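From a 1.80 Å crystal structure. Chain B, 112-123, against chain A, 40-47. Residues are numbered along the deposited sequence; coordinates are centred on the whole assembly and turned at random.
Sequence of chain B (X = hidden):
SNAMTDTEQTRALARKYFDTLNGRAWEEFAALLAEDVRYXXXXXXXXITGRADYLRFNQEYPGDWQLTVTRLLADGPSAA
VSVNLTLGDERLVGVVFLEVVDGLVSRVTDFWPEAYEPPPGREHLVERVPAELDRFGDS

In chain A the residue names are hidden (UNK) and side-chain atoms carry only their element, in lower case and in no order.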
ATOM      1  N   TRP B 112       4.129   1.864   6.877  1.00 25.31           N
ATOM      2  CA  TRP B 112       5.316   2.703   6.711  1.00 25.91           C
ATOM      3  C   TRP B 112       6.512   1.865   6.365  1.00 26.30           C
ATOM      4  O   TRP B 112       7.354   1.605   7.225  1.00 29.53           O
ATOM      5  CB  TRP B 112       5.545   3.553   7.960  1.00 27.95           C
ATOM      6  CG  TRP B 112       4.392   4.498   8.162  1.00 28.59           C
ATOM      7  CD1 TRP B 112       3.309   4.356   9.026  1.00 30.16           C
ATOM      8  CD2 TRP B 112       4.134   5.737   7.423  1.00 31.51           C
ATOM      9  NE1 TRP B 112       2.436   5.409   8.891  1.00 29.96           N
ATOM     10  CE2 TRP B 112       2.870   6.271   7.945  1.00 30.59           C
ATOM     11  CE3 TRP B 112       4.805   6.441   6.429  1.00 33.58           C
ATOM     12  CZ2 TRP B 112       2.327   7.462   7.479  1.00 32.22           C
ATOM     13  CZ3 TRP B 112       4.243   7.635   5.961  1.00 35.37           C
ATOM     14  CH2 TRP B 112       3.033   8.131   6.476  1.00 34.43           C
ATOM     15  N   PRO B 113       6.592   1.406   5.098  1.00 25.64           N
ATOM     16  CA  PRO B 113       7.727   0.579   4.703  1.00 25.15           C
ATOM     17  C   PRO B 113       9.016   1.377   4.777  1.00 27.95           C
ATOM     18  O   PRO B 113       9.027   2.569   4.448  1.00 31.99           O
ATOM     19  CB  PRO B 113       7.408   0.201   3.250  1.00 26.78           C
ATOM     20  CG  PRO B 113       6.421   1.222   2.783  1.00 29.64           C
ATOM     21  CD  PRO B 113       5.621   1.565   3.999  1.00 26.85           C
ATOM     22  N   GLU B 114      10.075   0.722   5.241  1.00 31.09           N
ATOM     23  CA  GLU B 114      11.404   1.333   5.333  1.00 34.17           C
ATOM     24  C   GLU B 114      12.388   0.567   4.468  1.00 33.59           C
ATOM     25  O   GLU B 114      12.165  -0.604   4.164  1.00 32.43           O
ATOM     26  CB  GLU B 114      11.886   1.351   6.785  1.00 35.67           C
ATOM     27  CG  GLU B 114      10.991   2.180   7.690  1.00 39.81           C
ATOM     28  CD  GLU B 114      11.497   2.281   9.107  1.00 41.60           C
ATOM     29  OE1 GLU B 114      11.436   1.270   9.834  1.00 45.35           O
ATOM     30  OE2 GLU B 114      11.935   3.381   9.499  1.00 46.04           O
ATOM     31  N   ALA B 115      13.472   1.230   4.072  1.00 35.56           N
ATOM     32  CA  ALA B 115      14.525   0.585   3.282  1.00 35.53           C
ATOM     33  C   ALA B 115      15.069  -0.641   4.015  1.00 33.36           C
ATOM     34  O   ALA B 115      15.103  -0.668   5.243  1.00 35.59           O
ATOM     35  CB  ALA B 115      15.645   1.571   2.979  1.00 36.48           C
ATOM     36  N   TYR B 116      15.451  -1.667   3.262  1.00 33.03           N
ATOM     37  CA  TYR B 116      16.125  -2.842   3.827  1.00 36.01           C
ATOM     38  C   TYR B 116      17.049  -3.461   2.787  1.00 37.08           C
ATOM     39  O   TYR B 116      16.895  -3.208   1.589  1.00 36.52           O
ATOM     40  CB  TYR B 116      15.127  -3.881   4.383  1.00 35.54           C
ATOM     41  CG  TYR B 116      14.236  -4.574   3.360  1.00 34.80           C
ATOM     42  CD1 TYR B 116      14.637  -5.762   2.738  1.00 35.37           C
ATOM     43  CD2 TYR B 116      12.979  -4.060   3.041  1.00 33.27           C
ATOM     44  CE1 TYR B 116      13.822  -6.404   1.813  1.00 34.38           C
ATOM     45  CE2 TYR B 116      12.154  -4.697   2.118  1.00 32.99           C
ATOM     46  CZ  TYR B 116      12.581  -5.864   1.504  1.00 33.79           C
ATOM     47  OH  TYR B 116      11.765  -6.493   0.586  1.00 31.26           O
ATOM     48  N   GLU B 117      18.015  -4.250   3.247  1.00 38.29           N
ATOM     49  CA  GLU B 117      18.918  -4.958   2.345  1.00 40.34           C
ATOM     50  C   GLU B 117      18.237  -6.182   1.746  1.00 34.73           C
ATOM     51  O   GLU B 117      17.675  -6.999   2.476  1.00 40.32           O
ATOM     52  CB  GLU B 117      20.216  -5.356   3.055  1.00 46.10           C
ATOM     53  CG  GLU B 117      21.266  -4.256   3.087  1.00 56.95           C
ATOM     54  CD  GLU B 117      21.674  -3.784   1.700  1.00 57.39           C
ATOM     55  OE1 GLU B 117      21.939  -4.636   0.822  1.00 62.97           O
ATOM     56  OE2 GLU B 117      21.732  -2.556   1.488  1.00 66.15           O
ATOM     57  N   PRO B 118      18.275  -6.310   0.409  1.00 38.84           N
ATOM     58  CA  PRO B 118      17.636  -7.454  -0.241  1.00 39.56           C
ATOM     59  C   PRO B 118      18.332  -8.769   0.114  1.00 39.39           C
ATOM     60  O   PRO B 118      19.557  -8.791   0.260  1.00 41.41           O
ATOM     61  CB  PRO B 118      17.804  -7.148  -1.731  1.00 40.40           C
ATOM     62  CG  PRO B 118      18.971  -6.220  -1.812  1.00 41.79           C
ATOM     63  CD  PRO B 118      18.898  -5.393  -0.566  1.00 39.39           C
ATOM     64  N   PRO B 119      17.557  -9.857   0.283  1.00 43.40           N
ATOM     65  CA  PRO B 119      18.172 -11.176   0.460  1.00 46.99           C
ATOM     66  C   PRO B 119      18.975 -11.587  -0.780  1.00 49.35           C
ATOM     67  O   PRO B 119      18.621 -11.188  -1.892  1.00 48.63           O
ATOM     68  CB  PRO B 119      16.970 -12.111   0.655  1.00 45.53           C
ATOM     69  CG  PRO B 119      15.783 -11.348   0.166  1.00 50.76           C
ATOM     70  CD  PRO B 119      16.093  -9.906   0.432  1.00 44.64           C
ATOM     71  N   PRO B 120      20.057 -12.369  -0.594  1.00 52.91           N
ATOM     72  CA  PRO B 120      20.874 -12.826  -1.727  1.00 54.15           C
ATOM     73  C   PRO B 120      20.135 -13.812  -2.641  1.00 53.01           C
ATOM     74  O   PRO B 120      19.109 -14.370  -2.247  1.00 50.02           O
ATOM     75  CB  PRO B 120      22.059 -13.521  -1.045  1.00 56.80           C
ATOM     76  CG  PRO B 120      21.538 -13.933   0.290  1.00 55.24           C
ATOM     77  CD  PRO B 120      20.600 -12.837   0.695  1.00 53.96           C
ATOM     78  N   GLY B 121      20.647 -14.004  -3.857  1.00 51.45           N
ATOM     79  CA  GLY B 121      20.129 -15.038  -4.753  1.00 55.24           C
ATOM     80  C   GLY B 121      19.472 -14.570  -6.040  1.00 55.00           C
ATOM     81  O   GLY B 121      19.145 -15.390  -6.902  1.00 55.74           O
ATOM     82  N   ARG B 122      19.276 -13.260  -6.180  1.00 51.08           N
ATOM     83  CA  ARG B 122      18.644 -12.701  -7.380  1.00 44.21           C
ATOM     84  C   ARG B 122      19.471 -11.584  -8.019  1.00 44.51           C
ATOM     85  O   ARG B 122      18.971 -10.845  -8.873  1.00 40.20           O
ATOM     86  CB  ARG B 122      17.227 -12.214  -7.066  1.00 42.77           C
ATOM     87  CG  ARG B 122      17.168 -10.962  -6.205  1.00 43.30           C
ATOM     88  CD  ARG B 122      16.200 -11.187  -5.074  1.00 41.63           C
ATOM     89  NE  ARG B 122      15.792  -9.967  -4.389  1.00 40.66           N
ATOM     90  CZ  ARG B 122      14.920  -9.955  -3.387  1.00 41.39           C
ATOM     91  NH1 ARG B 122      14.388 -11.100  -2.972  1.00 40.61           N
ATOM     92  NH2 ARG B 122      14.579  -8.814  -2.802  1.00 39.26           N
ATOM     93  N   GLU B 123      20.734 -11.480  -7.609  1.00 46.07           N
ATOM     94  CA  GLU B 123      21.670 -10.498  -8.161  1.00 46.48           C
ATOM     95  C   GLU B 123      21.691 -10.518  -9.690  1.00 42.67           C
ATOM     96  O   GLU B 123      21.822  -9.471 -10.325  1.00 47.82           O
ATOM     97  CB  GLU B 123      23.083 -10.734  -7.620  1.00 50.53           C
ATOM     98  CG  GLU B 123      23.207 -10.689  -6.100  1.00 56.15           C
ATOM     99  CD  GLU B 123      22.915 -12.023  -5.425  1.00 53.58           C
ATOM    100  OE1 GLU B 123      22.558 -13.001  -6.120  1.00 57.62           O
ATOM    101  OE2 GLU B 123      23.046 -12.093  -4.184  1.00 57.14           O
TER
ATOM    102  N   UNK A  40       9.446  -3.181  -9.531  1.00 29.16           N
ATOM    103  CA  UNK A  40      10.295  -2.463  -8.591  1.00 30.09           C
ATOM    104  C   UNK A  40      10.010  -2.875  -7.161  1.00 28.03           C
ATOM    105  O   UNK A  40       8.856  -3.071  -6.776  1.00 27.11           O
ATOM    106  c   UNK A  40      10.867  -0.346  -9.922  1.00 36.04           C
ATOM    107  o   UNK A  40      11.906   1.757 -10.337  1.00 56.73           O
ATOM    108  c   UNK A  40      10.130  -0.945  -8.731  1.00 29.70           C
ATOM    109  c   UNK A  40      10.888   1.171  -9.906  1.00 42.29           C
ATOM    110  o   UNK A  40       9.891   1.780  -9.472  1.00 46.23           O
ATOM    111  N   UNK A  41      11.090  -3.017  -6.395  1.00 27.29           N
ATOM    112  CA  UNK A  41      11.054  -3.081  -4.949  1.00 26.41           C
ATOM    113  C   UNK A  41      11.731  -1.814  -4.417  1.00 27.84           C
ATOM    114  O   UNK A  41      12.940  -1.820  -4.171  1.00 29.94           O
ATOM    115  c   UNK A  41      11.068  -5.646  -4.344  1.00 30.55           C
ATOM    116  c   UNK A  41      12.055  -6.805  -4.283  1.00 33.52           C
ATOM    117  c   UNK A  41      10.165  -5.630  -3.116  1.00 28.82           C
ATOM    118  c   UNK A  41      11.811  -4.318  -4.459  1.00 28.74           C
ATOM    119  N   UNK A  42      10.965  -0.714  -4.246  1.00 28.44           N
ATOM    120  CA  UNK A  42      11.590   0.559  -3.860  1.00 27.14           C
ATOM    121  C   UNK A  42      12.422   0.508  -2.576  1.00 29.95           C
ATOM    122  O   UNK A  42      13.438   1.205  -2.481  1.00 33.33           O
ATOM    123  c   UNK A  42      10.392   1.507  -3.712  1.00 27.85           C
ATOM    124  c   UNK A  42       9.389   0.959  -4.671  1.00 28.41           C
ATOM    125  c   UNK A  42       9.530  -0.536  -4.546  1.00 27.40           C
ATOM    126  N   UNK A  43      12.013  -0.318  -1.611  1.00 27.80           N
ATOM    127  CA  UNK A  43      12.735  -0.444  -0.337  1.00 28.71           C
ATOM    128  C   UNK A  43      14.177  -0.932  -0.488  1.00 29.27           C
ATOM    129  O   UNK A  43      15.038  -0.601   0.328  1.00 30.78           O
ATOM    130  c   UNK A  43      12.000  -1.389   0.608  1.00 26.30           C
ATOM    131  c   UNK A  43       9.861  -1.914   1.806  1.00 27.06           C
ATOM    132  n   UNK A  43       9.933  -2.128   3.116  1.00 25.55           N
ATOM    133  c   UNK A  43      10.747  -0.818   1.248  1.00 24.61           C
ATOM    134  o   UNK A  43       9.127  -2.571   1.062  1.00 29.25           O
ATOM    135  N   UNK A  44      14.428  -1.737  -1.516  1.00 32.98           N
ATOM    136  CA  UNK A  44      15.750  -2.316  -1.733  1.00 33.42           C
ATOM    137  C   UNK A  44      16.444  -1.697  -2.937  1.00 34.19           C
ATOM    138  O   UNK A  44      17.555  -2.102  -3.285  1.00 35.35           O
ATOM    139  c   UNK A  44      15.672  -3.837  -1.967  1.00 33.02           C
ATOM    140  c   UNK A  44      15.038  -4.546  -0.787  1.00 34.57           C
ATOM    141  o   UNK A  44      14.902  -4.096  -3.144  1.00 32.82           O
ATOM    142  N   UNK A  45      15.785  -0.726  -3.571  1.00 32.96           N
ATOM    143  CA  UNK A  45      16.256  -0.133  -4.835  1.00 35.58           C
ATOM    144  C   UNK A  45      16.546  -1.195  -5.907  1.00 39.00           C
ATOM    145  O   UNK A  45      17.535  -1.107  -6.638  1.00 44.08           O
ATOM    146  o   UNK A  45      17.156   1.869  -3.772  1.00 41.66           O
ATOM    147  c   UNK A  45      17.479   0.769  -4.606  1.00 39.75           C
ATOM    148  N   UNK A  46      15.681  -2.202  -5.985  1.00 36.03           N
ATOM    149  CA  UNK A  46      15.804  -3.248  -6.999  1.00 35.53           C
ATOM    150  C   UNK A  46      14.789  -3.046  -8.110  1.00 33.75           C
ATOM    151  O   UNK A  46      13.640  -2.672  -7.858  1.00 32.97           O
ATOM    152  c   UNK A  46      16.771  -5.114  -5.530  1.00 37.40           C
ATOM    153  o   UNK A  46      17.189  -7.411  -5.088  1.00 38.62           O
ATOM    154  o   UNK A  46      15.492  -6.489  -4.058  1.00 36.80           O
ATOM    155  c   UNK A  46      15.615  -4.635  -6.389  1.00 36.29           C
ATOM    156  c   UNK A  46      16.464  -6.430  -4.841  1.00 38.68           C
ATOM    157  N   UNK A  47      15.231  -3.300  -9.335  1.00 34.45           N
ATOM    158  CA  UNK A  47      14.365  -3.269 -10.501  1.00 31.41           C
ATOM    159  C   UNK A  47      14.603  -4.515 -11.344  1.00 31.63           C
ATOM    160  O   UNK A  47      15.751  -4.925 -11.560  1.00 36.20           O
ATOM    161  c   UNK A  47      14.134   1.822 -12.994  1.00 51.01           C
ATOM    162  n   UNK A  47      14.812   2.024 -14.117  1.00 48.28           N
ATOM    163  c   UNK A  47      14.129  -0.627 -13.360  1.00 41.08           C
ATOM    164  c   UNK A  47      13.769  -1.878 -12.577  1.00 34.52           C
ATOM    165  c   UNK A  47      14.622  -2.003 -11.325  1.00 31.50           C
ATOM    166  n   UNK A  47      13.784   2.858 -12.240  1.00 51.97           N
ATOM    167  n   UNK A  47      13.805   0.589 -12.615  1.00 46.23           N
TER

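Position 40 carries three side-chain carbons, the third bearing two oxygens: a three-carbon chain ending in a carboxylate, hence Glu A40. It lies out of reach of chain B, and its charge is used within its own chain.

Position 41 has four carbons, forked at the second, with no heteroatom, which makes it Leu A41. Its CD1 lies 3.5 Å from Arg B122 NH2 and its CD2 4.1 Å from Tyr B116 OH, so a nonpolar fork packs beside two polar groups that have hydrogen-bonding partners of their own.

At position 42 three carbons close a ring onto the backbone nitrogen, the signature of Pro A42. It makes no contact with chain B; its phi of -56° is typical of proline, whose ring fixes that angle.

Position 43 shows three carbons, the third carrying one oxygen and one nitrogen: an amide, Gln A43. A carboxylate would have no proton to give here, whereas NE2 donates a hydrogen bond to Glu B114 O at 2.9 Å. The same nitrogen lies at the edge of the Tyr B116 ring, 3.5 Å from CE2, and 3.4 Å from Pro B113 CB. The backbone answers in kind: Tyr B116 N donates to Gln A43 O at 3.1 Å.

Position 44 has one carbon bearing an oxygen and a second carbon, so it is Thr A44. The methyl CG2 sits over one face of the Tyr B116 ring, 3.7 Å from its centroid, in a CH-pi contact, while CB rests 3.8 Å from Pro B118 CD.

Position 45 offers one carbon and one oxygen, Ser A45. It does not touch chain B, and its positive phi of 53° belongs to the turn.

Position 46 again has three carbons ending in two oxygens: Glu A46. Arg B122 NE donates to OE1 at 3.0 Å and Arg B122 NH2 to OE2 at 2.8 Å, a two-pronged salt bridge in which the carboxylate meets the edge of the guanidinium. Thr A44 OG1 also donates to OE2, at 2.6 Å.

Position 47 has three carbons, a nitrogen, then a carbon with two more nitrogens, which is Arg A47. Out of reach of chain B, it pairs with Glu A40, its NH2 2.9 Å from OE2.

The contact thus joins three elements: reciprocal hydrogen bonds between Gln A43 and the extended backbone of chain B, the methyl of Thr A44 against the tyrosine face, and the salt bridge from Arg B122 to Glu A46.

Chain A, residues 40-47: ELPQTSER
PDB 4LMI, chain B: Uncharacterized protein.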